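Putative NAD-dependent epimerase/dehydratase (Bacillus halodurans, PDB 3E8X) is of unknown precise function but binds NADP in a Rossmann-type domain and is probably an NAD(P)-dependent epimerase or dehydratase. Local coordinates at residues 31-36 and 195-200; 125-130 and 202-207; 132-137 and 167-172; 189-194 and 219-224. All blocks are in the same frame, centred on the assembly; numbering follows the deposited sequence.

How the interactions relate
All four contacts belong to one Rossmann-type domain and reach one mixed sheet. Helix 197-207 serves interaction 1 with its first turn and interaction 2 with its last, their centres about 11 Å apart; Val33 and Ile204 touch between them. Interaction 3 is nested in the chain loops closed by interactions 1 and 2; its strand 164-174 lies between strands 125-129 of interaction 2 and 216-223 of interaction 4. Interactions 3 and 4, their centres also about 11 Å apart, follow in series along the chain, whereas 1 and 4 cross, joined by hydrogen bonds between Asn222 and Thr196 and Asp199. Interactions 1, 2 and 3 all touch NADP, so sheet, helix and loops converge on the cofactor.

Interaction 1: residues 31-36 and 195-200; sequences GKVARY and ITRHDV. With NAP (NADP nicotinamide-adenine-dinucleotide phosphate), chain B.
Tyr36 and His198 both set CG beside the backbone N, with chi1 of -55° and -83°, and this lays their rings against each other as a face-to-face stack. The centroids are 3.6 Å apart and the planes differ by only 12°, with His198 CE1 over the centre of the tyrosine ring. The other tyrosine face carries the carbonyl O of Lys32, while the edge meets the backbone of Arg197. An alanine in place of Tyr36 would strip one face of the His198 imidazole of its cover and is likely to let that ring turn more freely. Arg197 runs extended from CG to NE past the first turn of helix 32-43 to the diphosphate. Its methylenes pass Val33 CG2, and its CD lies 3.4 Å from Lys32 CB. There Arg197 NE gives a nearly straight bond of 2.6 Å to NADP O1N, and NH2 adds a weak one to the same oxygen, whose phosphorus lies in the guanidinium plane. Lys32 CD lies over one face, offset toward the rim; NH1 is held by Asn175. Both cationic chains gather at the diphosphate, whose negative charge probably offsets their closeness. Val33 CG1 meets Val200 CG1 at 3.9 Å. At the start of helix 32-43, Lys32 N donates to NADP O2A at 2.9 Å. Val33 N donates to NADP O2N at 2.7 Å. Thr196 N-caps the facing helix by accepting from Asp199 N. Backbone amides at the first helix N-terminus gripping the diphosphate are the hallmark of the Rossmann dinucleotide-binding site, closed from across by Arg197.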
# COMPACT_ATOMS: atom_id res chain seq x y z
N GLY A 31 5.84 9.25 -20.17
CA GLY A 31 5.22 10.32 -19.41
C GLY A 31 5.91 11.68 -19.64
O GLY A 31 6.96 11.74 -20.25
N LYS A 32 5.29 12.74 -19.15
CA LYS A 32 5.68 14.11 -19.46
C LYS A 32 7.02 14.45 -18.82
O LYS A 32 7.94 14.87 -19.52
CB LYS A 32 4.58 15.09 -19.03
CG LYS A 32 3.25 14.91 -19.75
CD LYS A 32 2.05 15.47 -18.93
CE LYS A 32 0.75 14.74 -19.23
NZ LYS A 32 0.05 14.42 -17.96
N VAL A 33 7.16 14.21 -17.51
CA VAL A 33 8.47 14.32 -16.85
C VAL A 33 9.54 13.42 -17.49
O VAL A 33 10.63 13.89 -17.82
CB VAL A 33 8.39 14.07 -15.34
CG1 VAL A 33 9.82 14.10 -14.69
CG2 VAL A 33 7.51 15.11 -14.66
N ALA A 34 9.21 12.15 -17.69
CA ALA A 34 10.14 11.16 -18.22
C ALA A 34 10.70 11.50 -19.56
O ALA A 34 11.90 11.28 -19.84
CB ALA A 34 9.50 9.80 -18.27
N ARG A 35 9.84 12.03 -20.42
CA ARG A 35 10.27 12.45 -21.71
C ARG A 35 11.37 13.50 -21.63
O ARG A 35 12.39 13.34 -22.31
CB ARG A 35 9.10 13.00 -22.51
CG ARG A 35 8.27 11.89 -23.14
CD ARG A 35 7.14 12.51 -23.93
NE ARG A 35 6.37 11.50 -24.64
CZ ARG A 35 5.44 11.81 -25.53
NH1 ARG A 35 5.17 13.10 -25.81
NH2 ARG A 35 4.79 10.84 -26.18
N TYR A 36 11.14 14.60 -20.88
CA TYR A 36 12.22 15.55 -20.61
C TYR A 36 13.45 14.91 -19.98
O TYR A 36 14.60 15.23 -20.36
CB TYR A 36 11.74 16.74 -19.77
CG TYR A 36 10.57 17.46 -20.38
CD1 TYR A 36 10.44 17.55 -21.77
CD2 TYR A 36 9.61 18.06 -19.58
CE1 TYR A 36 9.35 18.18 -22.36
CE2 TYR A 36 8.54 18.73 -20.14
CZ TYR A 36 8.42 18.79 -21.55
OH TYR A 36 7.36 19.44 -22.18
N ILE A 195 6.10 23.49 -9.64
CA ILE A 195 7.38 23.27 -10.29
C ILE A 195 7.11 22.77 -11.72
O ILE A 195 6.21 21.96 -11.93
CB ILE A 195 8.34 22.27 -9.49
CG1 ILE A 195 9.74 22.20 -10.17
CG2 ILE A 195 7.71 20.83 -9.25
CD1 ILE A 195 10.83 21.60 -9.29
N THR A 196 7.89 23.26 -12.68
CA THR A 196 7.74 22.79 -14.04
C THR A 196 8.22 21.33 -14.16
O THR A 196 9.13 20.90 -13.46
CB THR A 196 8.41 23.70 -15.11
OG1 THR A 196 9.83 23.56 -15.09
CG2 THR A 196 8.00 25.16 -14.95
N ARG A 197 7.58 20.57 -15.02
CA ARG A 197 8.04 19.22 -15.31
C ARG A 197 9.49 19.17 -15.87
O ARG A 197 10.22 18.19 -15.64
CB ARG A 197 7.05 18.54 -16.24
CG ARG A 197 5.73 18.21 -15.61
CD ARG A 197 4.82 17.44 -16.58
NE ARG A 197 3.64 16.90 -15.91
CZ ARG A 197 2.56 17.59 -15.62
NH1 ARG A 197 2.44 18.86 -15.99
NH2 ARG A 197 1.57 17.01 -14.99
N HIS A 198 9.86 20.19 -16.65
CA HIS A 198 11.22 20.33 -17.18
C HIS A 198 12.24 20.34 -16.02
O HIS A 198 13.24 19.67 -16.06
CB HIS A 198 11.42 21.62 -17.97
CG HIS A 198 10.98 21.56 -19.39
ND1 HIS A 198 11.65 20.83 -20.35
CD2 HIS A 198 9.96 22.19 -20.03
CE1 HIS A 198 11.03 20.98 -21.51
NE2 HIS A 198 10.02 21.82 -21.36
N ASP A 199 11.93 21.13 -15.01
CA ASP A 199 12.82 21.35 -13.91
C ASP A 199 12.92 20.13 -13.00
O ASP A 199 13.99 19.85 -12.50
CB ASP A 199 12.44 22.63 -13.14
CG ASP A 199 12.75 23.91 -13.90
OD1 ASP A 199 13.86 23.99 -14.51
OD2 ASP A 199 11.90 24.86 -13.85
N VAL A 200 11.82 19.39 -12.81
CA VAL A 200 11.85 18.10 -12.11
C VAL A 200 12.82 17.18 -12.82
O VAL A 200 13.63 16.53 -12.18
CB VAL A 200 10.43 17.42 -12.02
CG1 VAL A 200 10.50 16.01 -11.36
CG2 VAL A 200 9.46 18.33 -11.31
PA NAP B . 2.46 11.12 -16.84
O1A NAP B . 1.06 10.59 -16.52
O2A NAP B . 2.66 12.07 -18.00
O5B NAP B . 3.42 9.82 -16.93
C5B NAP B . 3.02 8.50 -16.51
C4B NAP B . 3.56 7.40 -17.42
O4B NAP B . 3.29 6.15 -16.76
C3B NAP B . 2.91 7.30 -18.82
O3B NAP B . 3.85 7.42 -19.91
C2B NAP B . 2.30 5.91 -18.87
O2B NAP B . 2.37 5.21 -20.13
C1B NAP B . 3.13 5.19 -17.79
N9A NAP B . 2.44 3.94 -17.38
C8A NAP B . 1.16 3.81 -17.01
N7A NAP B . 0.90 2.51 -16.76
C5A NAP B . 2.04 1.83 -16.99
C6A NAP B . 2.39 0.48 -16.91
N6A NAP B . 1.48 -0.44 -16.53
N1A NAP B . 3.64 0.07 -17.24
C2A NAP B . 4.54 0.97 -17.63
N3A NAP B . 4.24 2.28 -17.72
C4A NAP B . 3.00 2.73 -17.40
O3 NAP B . 2.99 11.88 -15.49
PN NAP B . 4.07 13.10 -15.37
O1N NAP B . 3.28 14.38 -15.49
O2N NAP B . 5.26 12.70 -16.22
O5D NAP B . 4.46 13.14 -13.82
C5D NAP B . 5.38 12.21 -13.27
C4D NAP B . 4.87 11.81 -11.90
O4D NAP B . 4.83 12.92 -11.01
C3D NAP B . 3.45 11.28 -11.97
O3D NAP B . 3.49 9.88 -12.31
C2D NAP B . 2.84 11.66 -10.62
O2D NAP B . 2.71 10.56 -9.74
C1D NAP B . 3.83 12.68 -10.00
N1N NAP B . 3.24 13.97 -9.52
C2N NAP B . 2.31 14.65 -10.23
C3N NAP B . 1.80 15.87 -9.75
C7N NAP B . 0.79 16.70 -10.51
O7N NAP B . 0.64 17.89 -10.21
N7N NAP B . 0.13 16.12 -11.54
C4N NAP B . 2.25 16.37 -8.52
C5N NAP B . 3.21 15.65 -7.82
C6N NAP B . 3.68 14.46 -8.35
P2B NAP B . 1.54 5.61 -21.49
O1X NAP B . 2.39 6.62 -22.21
O2X NAP B . 1.43 4.30 -22.25
O3X NAP B . 0.26 6.21 -20.95

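Interaction 2: residues 125-130 and 202-207; sequences RFIMVS and KVIAEL
Strand 125-129 and helix segment 202-207 run nearly antiparallel, at 166°, with their axes 10.3 Å apart, and Ile127 faces Ile204 as the nearest backbone pair. Between them Ile127, Val129, Ile204 and Leu207 form an apolar layer in which every touching residue is buried. Ile127 CG2 meets Ile204 CG2 at 4.1 Å as the two side chains slide past one another in opposite senses, and its other branch ends with CD1 4.0 Å from Leu207 CD1. Leu207 reaches this position with CG between its backbone N and carbonyl carbon (chi1 61°), which turns CD1 out from the flank of the helix toward Ile127. Val129 crosses Ile204 at about a right angle, and its CG2 presses against Ile204 CD1 at 3.4 Å, tighter than usual van der Waals contact. The polar link lies at the other end of the strand segment. Arg125, bent at chi2, folds its guanidinium back over Ile127 CD1, which sits 3.3 Å above the centre of one face. From there Arg125 NH2 donates 2.9 Å to Leu207 O; the acceptor lies close to the guanidinium plane, but the donor stands 41° out of the carbonyl plane. NH1 is taken up by Thr166 OG1 and Asp164 O, and NE by Val208 O, which fixes the group's rotation and ties the strand to the helix's C-terminal end. Helix 197-207 thus covers the apolar face of an inner strand of a Rossmann-type sheet, between strands 87-90 and 164-174, on the same side as helix 32-43, which it meets at Leu37; helix 227-232 touches Leu207 through Val231.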
# COMPACT_ATOMS: atom_id res chain seq x y z
N ARG A 125 21.32 1.82 -7.43
CA ARG A 125 20.85 3.21 -7.53
C ARG A 125 19.40 3.31 -7.98
O ARG A 125 19.03 2.82 -9.03
CB ARG A 125 21.80 4.00 -8.42
CG ARG A 125 21.56 5.51 -8.42
CD ARG A 125 21.72 6.13 -7.04
NE ARG A 125 21.77 7.61 -7.04
CZ ARG A 125 21.15 8.37 -6.14
NH1 ARG A 125 20.44 7.83 -5.18
NH2 ARG A 125 21.23 9.68 -6.21
N PHE A 126 18.58 3.94 -7.14
CA PHE A 126 17.16 4.04 -7.37
C PHE A 126 16.67 5.47 -7.05
O PHE A 126 16.82 5.96 -5.91
CB PHE A 126 16.42 3.00 -6.53
CG PHE A 126 15.00 2.73 -6.97
CD1 PHE A 126 14.67 1.52 -7.56
CD2 PHE A 126 13.99 3.67 -6.75
CE1 PHE A 126 13.37 1.27 -7.96
CE2 PHE A 126 12.68 3.42 -7.16
CZ PHE A 126 12.37 2.21 -7.76
N ILE A 127 16.08 6.12 -8.04
CA ILE A 127 15.44 7.43 -7.85
C ILE A 127 13.91 7.30 -7.99
O ILE A 127 13.38 6.88 -9.02
CB ILE A 127 15.97 8.49 -8.89
CG1 ILE A 127 17.50 8.29 -9.17
CG2 ILE A 127 15.52 9.95 -8.50
CD1 ILE A 127 18.36 8.43 -7.98
N MSE A 128 13.20 7.63 -6.91
CA MSE A 128 11.78 7.68 -6.88
C MSE A 128 11.27 9.11 -7.16
O MSE A 128 11.71 10.08 -6.55
CB MSE A 128 11.30 7.25 -5.51
CG MSE A 128 9.85 7.51 -5.25
SE MSE A 128 8.85 6.25 -6.34
CE MSE A 128 9.08 4.60 -5.40
N VAL A 129 10.36 9.21 -8.12
CA VAL A 129 9.59 10.44 -8.35
C VAL A 129 8.29 10.28 -7.60
O VAL A 129 7.42 9.55 -7.99
CB VAL A 129 9.35 10.72 -9.85
CG1 VAL A 129 8.63 12.04 -10.06
CG2 VAL A 129 10.69 10.69 -10.60
N SER A 130 8.21 10.98 -6.49
CA SER A 130 7.11 10.93 -5.60
C SER A 130 6.30 12.24 -5.71
O SER A 130 6.04 12.72 -6.81
CB SER A 130 7.65 10.70 -4.18
OG SER A 130 6.62 10.51 -3.27
N LYS A 202 15.33 17.95 -14.72
CA LYS A 202 16.66 18.51 -14.50
C LYS A 202 17.22 18.14 -13.12
O LYS A 202 18.39 17.78 -12.99
CB LYS A 202 16.64 20.04 -14.67
CG LYS A 202 16.74 20.51 -16.08
CD LYS A 202 16.58 22.03 -16.18
CE LYS A 202 16.23 22.50 -17.59
NZ LYS A 202 17.24 22.09 -18.59
N VAL A 203 16.39 18.24 -12.09
CA VAL A 203 16.75 17.84 -10.76
C VAL A 203 17.16 16.35 -10.69
O VAL A 203 18.20 16.02 -10.17
CB VAL A 203 15.62 18.12 -9.75
CG1 VAL A 203 15.97 17.50 -8.38
CG2 VAL A 203 15.37 19.63 -9.63
N ILE A 204 16.35 15.48 -11.27
CA ILE A 204 16.62 14.04 -11.25
C ILE A 204 17.93 13.75 -11.93
O ILE A 204 18.75 13.05 -11.38
CB ILE A 204 15.48 13.22 -11.93
CG1 ILE A 204 14.18 13.38 -11.13
CG2 ILE A 204 15.89 11.70 -12.14
CD1 ILE A 204 12.86 13.02 -11.87
N ALA A 205 18.08 14.22 -13.16
CA ALA A 205 19.32 14.02 -13.95
C ALA A 205 20.56 14.56 -13.21
O ALA A 205 21.64 13.97 -13.25
CB ALA A 205 19.18 14.64 -15.35
N GLU A 206 20.40 15.65 -12.48
CA GLU A 206 21.52 16.27 -11.79
C GLU A 206 22.05 15.34 -10.70
O GLU A 206 23.26 15.29 -10.46
CB GLU A 206 21.12 17.63 -11.19
CG GLU A 206 22.28 18.44 -10.63
CD GLU A 206 23.27 18.92 -11.69
OE1 GLU A 206 22.96 18.93 -12.90
OE2 GLU A 206 24.35 19.35 -11.29
N LEU A 207 21.15 14.61 -10.04
CA LEU A 207 21.51 13.86 -8.83
C LEU A 207 21.70 12.34 -9.01
O LEU A 207 22.19 11.68 -8.13
CB LEU A 207 20.53 14.20 -7.67
CG LEU A 207 19.01 13.93 -7.74
CD1 LEU A 207 18.72 12.45 -7.75
CD2 LEU A 207 18.39 14.58 -6.50

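Interaction 3: residues 132-137 and 167-172; sequences VGTVDP and IVRPGP. With NAP (NADP nicotinamide-adenine-dinucleotide phosphate), chain B.
Arg169 lays one face of its guanidinium against the hydroxyl of Thr134, whose OG1 sits 3.1 Å above the centre of the plane. The setting is the C-terminal edge of the parallel strands of the mixed sheet in a Rossmann-type fold, where the loop after strand 125-129 crosses the end of strand 164-174 near the nicotinamide. Thr134 OG1 is also 3.1 Å from Arg169 NE, but an oxygen above the plane is badly placed for an N-H, and no hydrogen bond forms; the hydroxyl is instead bonded to Ser131 O. The arginine chain, extended from CG to NE, carries the charged end past the loop to a salt bridge from NH2 to Asp155 of helix 145-160. Val135 crosses the arginine chain at about a right angle, its CG2 3.5 Å from Arg169 NH1. An alanine in place of Arg169 would leave Asp155 without this cationic mate, and is likely to open a gap beside Thr134 and Val135. Nearer the cofactor, Val132 fits its methyls against the strand's end: CG1 is 3.4 Å from Arg169 O, and CG2, placed between the backbone N and carbonyl carbon by a chi1 of -57°, reaches Gly171 CA at 3.7 Å and borders the Pro172 ring. The same stretch borders the nicotinamide: Gly171 O is 3.7 Å from NADP C4N, and Pro170 O, which also takes the Val132 bond, lies near C5N. The backbone link is nearly straight, at 171°: Val132 N donates 3.0 Å to Pro170 O from well above the carbonyl plane, 42° out of it.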
# COMPACT_ATOMS: atom_id res chain seq x y z
N VAL A 132 4.91 15.91 -3.04
CA VAL A 132 4.47 16.55 -1.78
C VAL A 132 3.05 16.06 -1.45
O VAL A 132 2.29 15.57 -2.33
CB VAL A 132 4.47 18.13 -1.85
CG1 VAL A 132 5.85 18.65 -2.22
CG2 VAL A 132 3.39 18.62 -2.83
N GLY A 133 2.67 16.18 -0.19
CA GLY A 133 1.41 15.63 0.27
C GLY A 133 1.57 14.29 0.98
O GLY A 133 0.61 13.75 1.53
N THR A 134 2.77 13.73 0.94
CA THR A 134 3.00 12.35 1.35
C THR A 134 3.43 12.25 2.81
O THR A 134 3.25 11.23 3.42
CB THR A 134 4.03 11.66 0.45
OG1 THR A 134 5.14 12.55 0.29
CG2 THR A 134 3.40 11.34 -0.89
N VAL A 135 3.96 13.32 3.37
CA VAL A 135 4.31 13.32 4.81
C VAL A 135 3.06 13.15 5.68
O VAL A 135 3.09 12.48 6.72
CB VAL A 135 5.12 14.60 5.19
CG1 VAL A 135 5.23 14.74 6.68
CG2 VAL A 135 6.53 14.53 4.56
N ASP A 136 1.95 13.73 5.24
CA ASP A 136 0.71 13.66 6.04
C ASP A 136 -0.51 13.54 5.13
O ASP A 136 -1.28 14.45 5.01
CB ASP A 136 0.66 14.89 6.94
CG ASP A 136 -0.35 14.76 8.07
OD1 ASP A 136 -1.21 13.82 8.09
OD2 ASP A 136 -0.30 15.63 8.98
N PRO A 137 -0.69 12.38 4.47
CA PRO A 137 -1.79 12.25 3.50
C PRO A 137 -3.19 12.55 4.05
O PRO A 137 -4.02 13.04 3.30
CB PRO A 137 -1.73 10.79 3.05
CG PRO A 137 -0.34 10.34 3.37
CD PRO A 137 0.11 11.15 4.55
N ILE A 167 14.64 10.00 -2.99
CA ILE A 167 13.21 10.31 -3.19
C ILE A 167 13.02 11.84 -3.36
O ILE A 167 13.35 12.67 -2.48
CB ILE A 167 12.28 9.83 -2.03
CG1 ILE A 167 12.39 8.29 -1.79
CG2 ILE A 167 10.82 10.19 -2.30
CD1 ILE A 167 11.95 7.82 -0.38
N VAL A 168 12.53 12.16 -4.56
CA VAL A 168 12.22 13.53 -5.02
C VAL A 168 10.71 13.70 -4.96
O VAL A 168 9.98 13.01 -5.65
CB VAL A 168 12.74 13.75 -6.47
CG1 VAL A 168 12.65 15.24 -6.89
CG2 VAL A 168 14.19 13.23 -6.56
N ARG A 169 10.27 14.64 -4.13
CA ARG A 169 8.85 14.96 -3.97
C ARG A 169 8.53 16.32 -4.58
O ARG A 169 8.57 17.34 -3.88
CB ARG A 169 8.49 14.92 -2.46
CG ARG A 169 8.55 13.52 -1.90
CD ARG A 169 8.47 13.45 -0.39
NE ARG A 169 8.19 12.08 0.00
CZ ARG A 169 8.04 11.66 1.25
NH1 ARG A 169 8.17 12.49 2.27
NH2 ARG A 169 7.71 10.40 1.47
N PRO A 170 8.23 16.37 -5.90
CA PRO A 170 7.84 17.66 -6.45
C PRO A 170 6.52 18.16 -5.89
O PRO A 170 5.64 17.37 -5.52
CB PRO A 170 7.70 17.41 -7.95
CG PRO A 170 8.01 16.00 -8.19
CD PRO A 170 8.21 15.30 -6.90
N GLY A 171 6.40 19.49 -5.83
CA GLY A 171 5.12 20.19 -5.71
C GLY A 171 4.21 19.96 -6.91
O GLY A 171 4.53 19.17 -7.81
N PRO A 172 3.05 20.64 -6.92
CA PRO A 172 2.13 20.66 -8.06
C PRO A 172 2.88 20.88 -9.37
O PRO A 172 3.70 21.78 -9.44
CB PRO A 172 1.22 21.86 -7.75
CG PRO A 172 1.17 21.87 -6.20
CD PRO A 172 2.59 21.52 -5.82
PA NAP B . 2.46 11.12 -16.84
O1A NAP B . 1.06 10.59 -16.52
O2A NAP B . 2.66 12.07 -18.00
O5B NAP B . 3.42 9.82 -16.93
C5B NAP B . 3.02 8.50 -16.51
C4B NAP B . 3.56 7.40 -17.42
O4B NAP B . 3.29 6.15 -16.76
C3B NAP B . 2.91 7.30 -18.82
O3B NAP B . 3.85 7.42 -19.91
C2B NAP B . 2.30 5.91 -18.87
O2B NAP B . 2.37 5.21 -20.13
C1B NAP B . 3.13 5.19 -17.79
N9A NAP B . 2.44 3.94 -17.38
C8A NAP B . 1.16 3.81 -17.01
N7A NAP B . 0.90 2.51 -16.76
C5A NAP B . 2.04 1.83 -16.99
C6A NAP B . 2.39 0.48 -16.91
N6A NAP B . 1.48 -0.44 -16.53
N1A NAP B . 3.64 0.07 -17.24
C2A NAP B . 4.54 0.97 -17.63
N3A NAP B . 4.24 2.28 -17.72
C4A NAP B . 3.00 2.73 -17.40
O3 NAP B . 2.99 11.88 -15.49
PN NAP B . 4.07 13.10 -15.37
O1N NAP B . 3.28 14.38 -15.49
O2N NAP B . 5.26 12.70 -16.22
O5D NAP B . 4.46 13.14 -13.82
C5D NAP B . 5.38 12.21 -13.27
C4D NAP B . 4.87 11.81 -11.90
O4D NAP B . 4.83 12.92 -11.01
C3D NAP B . 3.45 11.28 -11.97
O3D NAP B . 3.49 9.88 -12.31
C2D NAP B . 2.84 11.66 -10.62
O2D NAP B . 2.71 10.56 -9.74
C1D NAP B . 3.83 12.68 -10.00
N1N NAP B . 3.24 13.97 -9.52
C2N NAP B . 2.31 14.65 -10.23
C3N NAP B . 1.80 15.87 -9.75
C7N NAP B . 0.79 16.70 -10.51
O7N NAP B . 0.64 17.89 -10.21
N7N NAP B . 0.13 16.12 -11.54
C4N NAP B . 2.25 16.37 -8.52
C5N NAP B . 3.21 15.65 -7.82
C6N NAP B . 3.68 14.46 -8.35
P2B NAP B . 1.54 5.61 -21.49
O1X NAP B . 2.39 6.62 -22.21
O2X NAP B . 1.43 4.30 -22.25
O3X NAP B . 0.26 6.21 -20.95

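Interaction 4: residues 189-194 and 219-224; sequences SEITRS and EVLNGD
Leu221 and Ile191 carry the apolar part of this contact, where the loop between strands 181-185 and 195-196 lies across strand 216-223 of the Rossmann-type domain's mixed sheet; the touching parts run 63° apart. The two side chains cross at a slant. Leu221 CD1 is 4.2 Å from Ile191 CD1, while its other methyl, CD2, lies toward Ile191 CG2 and 3.8 Å from Arg193 O. Leu221 owes this reach to chi1 of -56°, CG standing anti to the carbonyl carbon. At the far end Ile191 CD1 borders the Glu219 carboxylate, which is held by His187 and Phe188 N of the same loop.

Arg193 adds a polar contact without a hydrogen bond. In the conformer described, its chain bends at chi3 and sets one guanidinium face over Asn222 O and the backbone of Gly223; a second conformer is deposited, so this contact is tentative. Asn222 O sits 3.3 Å above the plane, offset toward the rim, so the N-H groups do not point at it. The Asn222 amide itself turns to other partners, ND2 to Asp199 and Lys181 O and OD1 to Thr196 N, which ties the strand to the cap of helix 197-207.

A single backbone hydrogen bond joins the segments: Asn222 N donates to Ser194 O over 3.0 Å, the donor tilted 18° from the carbonyl plane.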
# COMPACT_ATOMS: atom_id res chain seq x y z
N SER A 189 6.56 23.60 5.31
CA SER A 189 5.43 23.81 6.20
C SER A 189 4.23 24.34 5.46
O SER A 189 3.13 24.23 5.95
CB SER A 189 5.79 24.79 7.32
OG SER A 189 6.37 25.93 6.74
N GLU A 190 4.45 24.93 4.29
CA GLU A 190 3.38 25.16 3.32
C GLU A 190 3.89 25.10 1.88
O GLU A 190 5.08 25.28 1.62
CB GLU A 190 2.71 26.49 3.59
CG GLU A 190 3.59 27.68 3.30
CD GLU A 190 2.92 28.98 3.67
OE1 GLU A 190 1.69 28.98 3.98
OE2 GLU A 190 3.62 30.02 3.65
N ILE A 191 2.97 24.84 0.95
CA ILE A 191 3.27 24.76 -0.47
C ILE A 191 2.48 25.89 -1.12
O ILE A 191 1.25 25.88 -1.11
CB ILE A 191 2.81 23.40 -1.08
CG1 ILE A 191 3.49 22.22 -0.38
CG2 ILE A 191 3.02 23.36 -2.60
CD1 ILE A 191 4.99 22.11 -0.59
N THR A 192 3.19 26.88 -1.66
CA THR A 192 2.55 28.07 -2.26
C THR A 192 3.06 28.29 -3.69
O THR A 192 2.83 29.34 -4.30
CB THR A 192 2.88 29.31 -1.42
OG1 THR A 192 4.31 29.38 -1.28
CG2 THR A 192 2.23 29.22 -0.02
N ARG A 193 3.72 27.27 -4.22
CA ARG A 193 4.31 27.35 -5.54
C ARG A 193 4.19 25.99 -6.24
O ARG A 193 3.83 24.98 -5.63
CB ARG A 193 5.79 27.79 -5.45
CG ARG A 193 5.97 29.30 -5.14
CD ARG A 193 7.36 29.86 -5.58
NE ARG A 193 7.58 29.84 -7.04
CZ ARG A 193 8.52 30.54 -7.68
NH1 ARG A 193 9.34 31.36 -7.02
NH2 ARG A 193 8.63 30.42 -9.00
N SER A 194 4.47 26.01 -7.53
CA SER A 194 4.49 24.87 -8.45
C SER A 194 5.92 24.55 -8.85
O SER A 194 6.85 25.27 -8.48
CB SER A 194 3.73 25.26 -9.72
OG SER A 194 2.44 24.71 -9.74
N GLU A 219 11.52 17.56 -0.73
CA GLU A 219 10.50 18.24 -1.54
C GLU A 219 11.14 19.35 -2.40
O GLU A 219 12.14 19.95 -2.00
CB GLU A 219 9.37 18.77 -0.64
CG GLU A 219 8.68 17.65 0.14
CD GLU A 219 7.70 18.14 1.22
OE1 GLU A 219 7.37 19.36 1.24
OE2 GLU A 219 7.29 17.29 2.05
N VAL A 220 10.60 19.57 -3.60
CA VAL A 220 11.19 20.52 -4.55
C VAL A 220 10.12 21.35 -5.26
O VAL A 220 9.14 20.80 -5.78
CB VAL A 220 12.21 19.82 -5.53
CG1 VAL A 220 11.57 18.72 -6.41
CG2 VAL A 220 13.02 20.90 -6.31
N LEU A 221 10.30 22.69 -5.19
CA LEU A 221 9.46 23.68 -5.86
C LEU A 221 10.33 24.52 -6.80
O LEU A 221 11.56 24.49 -6.71
CB LEU A 221 8.76 24.59 -4.83
CG LEU A 221 7.90 23.86 -3.75
CD1 LEU A 221 7.34 24.82 -2.70
CD2 LEU A 221 6.79 23.02 -4.40
N ASN A 222 9.72 25.27 -7.73
CA ASN A 222 10.50 26.32 -8.41
C ASN A 222 10.78 27.38 -7.37
O ASN A 222 10.01 27.59 -6.45
CB ASN A 222 9.82 26.93 -9.66
CG ASN A 222 10.02 26.10 -10.95
OD1 ASN A 222 9.05 25.69 -11.55
ND2 ASN A 222 11.29 25.88 -11.39
N GLY A 223 11.91 28.05 -7.54
CA GLY A 223 12.41 29.04 -6.58
C GLY A 223 13.57 29.82 -7.21
O GLY A 223 13.55 30.09 -8.43
N ASP A 224 14.59 30.09 -6.43
CA ASP A 224 15.63 31.02 -6.84
C ASP A 224 17.04 30.48 -6.95
O ASP A 224 17.94 31.18 -7.39
CB ASP A 224 15.61 32.19 -5.87
CG ASP A 224 14.36 33.07 -6.06
OD1 ASP A 224 13.85 33.18 -7.21
OD2 ASP A 224 13.90 33.64 -5.06